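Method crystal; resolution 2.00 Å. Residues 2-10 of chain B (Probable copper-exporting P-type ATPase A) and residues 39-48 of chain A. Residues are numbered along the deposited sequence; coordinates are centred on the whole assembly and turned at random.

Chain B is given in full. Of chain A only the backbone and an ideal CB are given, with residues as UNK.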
# COMPACT_ATOMS: atom_id res chain seq x y z
N ASP B 2 0.63 -32.92 3.02
CA ASP B 2 0.47 -34.16 2.21
C ASP B 2 -0.01 -33.81 0.81
O ASP B 2 0.54 -34.29 -0.18
CB ASP B 2 -0.53 -35.10 2.88
CG ASP B 2 -0.60 -36.45 2.20
OD1 ASP B 2 0.42 -37.17 2.23
OD2 ASP B 2 -1.66 -36.78 1.64
N SER B 3 -1.03 -33.05 0.72
CA SER B 3 -1.49 -32.52 -0.50
C SER B 3 -1.01 -31.13 -0.88
O SER B 3 -1.24 -30.33 -0.22
CB SER B 3 -3.01 -32.40 -0.55
OG SER B 3 -3.72 -33.38 0.05
N VAL B 4 -0.43 -30.98 -2.03
CA VAL B 4 0.08 -29.68 -2.41
C VAL B 4 -1.07 -28.91 -3.04
O VAL B 4 -1.65 -29.34 -4.03
CB VAL B 4 1.24 -29.79 -3.41
CG1 VAL B 4 1.71 -28.40 -3.83
CG2 VAL B 4 2.39 -30.58 -2.78
N GLU B 5 -1.40 -27.76 -2.45
CA GLU B 5 -2.51 -26.94 -2.93
C GLU B 5 -2.17 -25.46 -3.04
O GLU B 5 -1.16 -24.99 -2.51
CB GLU B 5 -3.71 -27.09 -1.99
CG GLU B 5 -4.16 -28.52 -1.76
CD GLU B 5 -5.35 -28.59 -0.83
OE1 GLU B 5 -6.38 -27.95 -1.13
OE2 GLU B 5 -5.26 -29.29 0.21
N LYS B 6 -3.03 -24.73 -3.73
CA LYS B 6 -2.84 -23.30 -3.87
C LYS B 6 -3.25 -22.71 -2.53
O LYS B 6 -4.31 -23.02 -2.00
CB LYS B 6 -3.73 -22.74 -4.97
CG LYS B 6 -3.55 -21.24 -5.18
CD LYS B 6 -4.52 -20.68 -6.22
CE LYS B 6 -4.31 -19.19 -6.41
NZ LYS B 6 -5.28 -18.59 -7.37
N ILE B 7 -2.39 -21.87 -1.98
CA ILE B 7 -2.65 -21.22 -0.71
C ILE B 7 -2.35 -19.74 -0.88
O ILE B 7 -1.26 -19.38 -1.31
CB ILE B 7 -1.75 -21.81 0.41
CG1 ILE B 7 -2.08 -23.29 0.62
CG2 ILE B 7 -1.96 -21.05 1.71
CD1 ILE B 7 -1.13 -24.00 1.58
N VAL B 8 -3.34 -18.91 -0.58
CA VAL B 8 -3.18 -17.46 -0.67
C VAL B 8 -3.09 -16.86 0.72
O VAL B 8 -3.96 -17.09 1.57
CB VAL B 8 -4.36 -16.79 -1.39
CG1 VAL B 8 -4.15 -15.28 -1.44
CG2 VAL B 8 -4.52 -17.34 -2.79
N LEU B 9 -2.03 -16.11 0.97
CA LEU B 9 -1.88 -15.46 2.26
C LEU B 9 -2.00 -13.96 2.07
O LEU B 9 -1.33 -13.38 1.21
CB LEU B 9 -0.52 -15.77 2.88
CG LEU B 9 -0.19 -17.25 3.12
CD1 LEU B 9 1.25 -17.36 3.63
CD2 LEU B 9 -1.16 -17.85 4.13
N GLU B 10 -2.88 -13.34 2.86
CA GLU B 10 -3.10 -11.90 2.82
C GLU B 10 -2.00 -11.28 3.67
O GLU B 10 -1.85 -11.62 4.84
CB GLU B 10 -4.47 -11.56 3.42
CG GLU B 10 -5.64 -12.15 2.67
CD GLU B 10 -5.64 -11.76 1.21
OE1 GLU B 10 -5.48 -10.55 0.92
OE2 GLU B 10 -5.82 -12.65 0.36
N UNK A 39 2.54 -6.57 -2.63
CA UNK A 39 2.30 -5.88 -1.36
C UNK A 39 1.18 -6.44 -0.48
O UNK A 39 1.27 -6.39 0.75
CB UNK A 39 1.99 -4.41 -1.66
N UNK A 40 0.14 -6.98 -1.11
CA UNK A 40 -1.01 -7.48 -0.37
C UNK A 40 -1.17 -8.97 -0.22
O UNK A 40 -1.96 -9.42 0.62
CB UNK A 40 -2.28 -6.95 -1.04
N UNK A 41 -0.45 -9.76 -1.01
CA UNK A 41 -0.63 -11.20 -0.91
C UNK A 41 0.55 -12.03 -1.38
O UNK A 41 1.40 -11.57 -2.15
CB UNK A 41 -1.87 -11.61 -1.71
N UNK A 42 0.56 -13.26 -0.91
CA UNK A 42 1.56 -14.23 -1.30
C UNK A 42 0.75 -15.45 -1.73
O UNK A 42 -0.11 -15.93 -0.99
CB UNK A 42 2.55 -14.54 -0.18
N UNK A 43 0.99 -15.90 -2.96
CA UNK A 43 0.30 -17.07 -3.47
C UNK A 43 1.37 -18.13 -3.58
O UNK A 43 2.40 -17.91 -4.22
CB UNK A 43 -0.40 -16.81 -4.80
N UNK A 44 1.15 -19.27 -2.93
CA UNK A 44 2.13 -20.34 -2.96
C UNK A 44 1.52 -21.70 -3.19
O UNK A 44 0.30 -21.88 -3.08
CB UNK A 44 2.92 -20.35 -1.65
N UNK A 45 2.38 -22.65 -3.53
CA UNK A 45 1.97 -24.03 -3.69
C UNK A 45 2.49 -24.56 -2.36
O UNK A 45 3.69 -24.49 -2.10
CB UNK A 45 2.52 -24.73 -4.93
N UNK A 46 1.60 -25.06 -1.51
CA UNK A 46 2.04 -25.56 -0.23
C UNK A 46 1.15 -26.62 0.39
O UNK A 46 0.14 -27.02 -0.19
CB UNK A 46 2.17 -24.39 0.74
N UNK A 47 1.53 -27.06 1.58
CA UNK A 47 0.78 -28.07 2.32
C UNK A 47 -0.03 -27.37 3.40
O UNK A 47 0.53 -26.63 4.20
CB UNK A 47 1.71 -29.12 2.93
N UNK A 48 -1.35 -27.59 3.44
CA UNK A 48 -2.16 -26.91 4.45
C UNK A 48 -1.69 -27.26 5.86
O UNK A 48 -1.95 -26.52 6.81
CB UNK A 48 -3.64 -27.28 4.28

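From position 41 onward, chain A runs antiparallel to chain B. The backbones make hydrogen-bonded pairs at 42, 44 and 46, and side chains alternate between two faces.

Position 39 has nothing of chain B within 5.5 Å of its CB. The contact does not restrict it. It is leucine.

Position 40 points sideways, and its CB is 5.2 Å from B:Glu10 OE1. A polar residue suits this edge. It is asparagine, whose end leads away from chain B.

Position 41 shares a face with B:Val8 and B:Glu10. Its CB lies 4.3 Å from B:Val8 CG1 and 4.6 Å from B:Glu10 OE2. A basic, polar or apolar residue would fit; the nearby carboxylate argues against an acid. The residue is nevertheless glutamate. A:Glu41 OE1 is 3.8 Å from B:Val8 CG1 and 4.4 Å from B:Glu10 OE2, a proximity of like charges.

Position 42 turns to the face of B:Ile7 and B:Leu9. Its N donates to B:Leu9 O (2.8 Å), and its O accepts from B:Leu9 N (2.7 Å). These bonds ask nothing of the side chain, but the apolar neighbours favour a nonpolar one. It is alanine, with CB 4.4 Å from B:Leu9 CB.

Position 43 lies by B:Val8 and the aliphatic part of B:Lys6. A branched or longer apolar residue suits; an acid could seek the lysine. It is valine, rotamer t. A:Val43 CG1 is 3.6 Å from B:Lys6 CE, and A:Val43 CG2 is 4.1 Å from B:Val8 CG2.

Position 44 is paired with B:Ile7 by two 2.9 Å bonds, its N to B:Ile7 O and B:Ile7 N to its O. CA-to-CB points to the face of B:Ile7 and B:Leu9, which favours an apolar residue. It is valine, with CG2 4.0 Å from B:Ile7 CB.

Position 45 has its CB 3.9 Å from B:Val4 CG1. Small or apolar residues suit. It is alanine; A:Ala45 CB is 4.0 Å from B:Val4 CG1.

Position 46 is the most restrictive. An ideal CB would sit 3.4 Å from B:Ile7 CD1, which is tight. Glycine is the easy answer, and it is glycine. B:Ile7 CD1 packs 3.7 Å from A:Gly46 C. A:Gly46 N donates to B:Glu5 O (2.9 Å), and A:Gly46 O accepts from B:Glu5 N (2.8 Å).

Position 47 has its CB 3.9 Å from B:Asp2 N, a donor. Asparagine, aspartate or another acceptor would serve. It is asparagine; B:Asp2 N gives A:Asn47 OD1 a weak bond (3.4 Å).

Position 48 has its CB 4.8 Å from B:Glu5 OE2. A long basic residue suits. It is lysine: A:Lys48 NZ forms a salt bridge with B:Glu5 OE2 (2.8 Å).

Chain A, residues 39-48: LNEAVVAGNK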
# COMPACT_ATOMS: atom_id res chain seq x y z
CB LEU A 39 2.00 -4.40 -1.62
CG LEU A 39 3.06 -3.56 -2.34
CD1 LEU A 39 2.59 -2.11 -2.42
CD2 LEU A 39 4.39 -3.64 -1.61
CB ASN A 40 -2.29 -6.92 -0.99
CG ASN A 40 -2.25 -5.43 -1.14
OD1 ASN A 40 -1.99 -4.71 -0.17
ND2 ASN A 40 -2.50 -4.94 -2.35
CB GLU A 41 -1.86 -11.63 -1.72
CG GLU A 41 -1.82 -11.19 -3.18
CD GLU A 41 -2.80 -11.94 -4.07
OE1 GLU A 41 -3.93 -12.24 -3.63
OE2 GLU A 41 -2.44 -12.22 -5.24
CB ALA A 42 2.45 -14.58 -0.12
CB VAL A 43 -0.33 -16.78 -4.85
CG1 VAL A 43 -1.06 -18.02 -5.38
CG2 VAL A 43 -1.31 -15.61 -4.73
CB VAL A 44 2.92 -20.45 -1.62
CG1 VAL A 44 3.47 -19.09 -1.20
CG2 VAL A 44 2.01 -21.03 -0.53
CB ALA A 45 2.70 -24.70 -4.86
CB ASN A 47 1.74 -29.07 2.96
CG ASN A 47 2.60 -29.79 1.93
OD1 ASN A 47 2.09 -30.52 1.07
ND2 ASN A 47 3.91 -29.59 2.01
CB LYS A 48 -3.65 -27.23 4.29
CG LYS A 48 -4.05 -28.68 4.45
CD LYS A 48 -5.57 -28.78 4.45
CE LYS A 48 -6.04 -30.17 4.07
NZ LYS A 48 -5.77 -30.48 2.65
O HOH W 1 -2.35 -30.15 2.33
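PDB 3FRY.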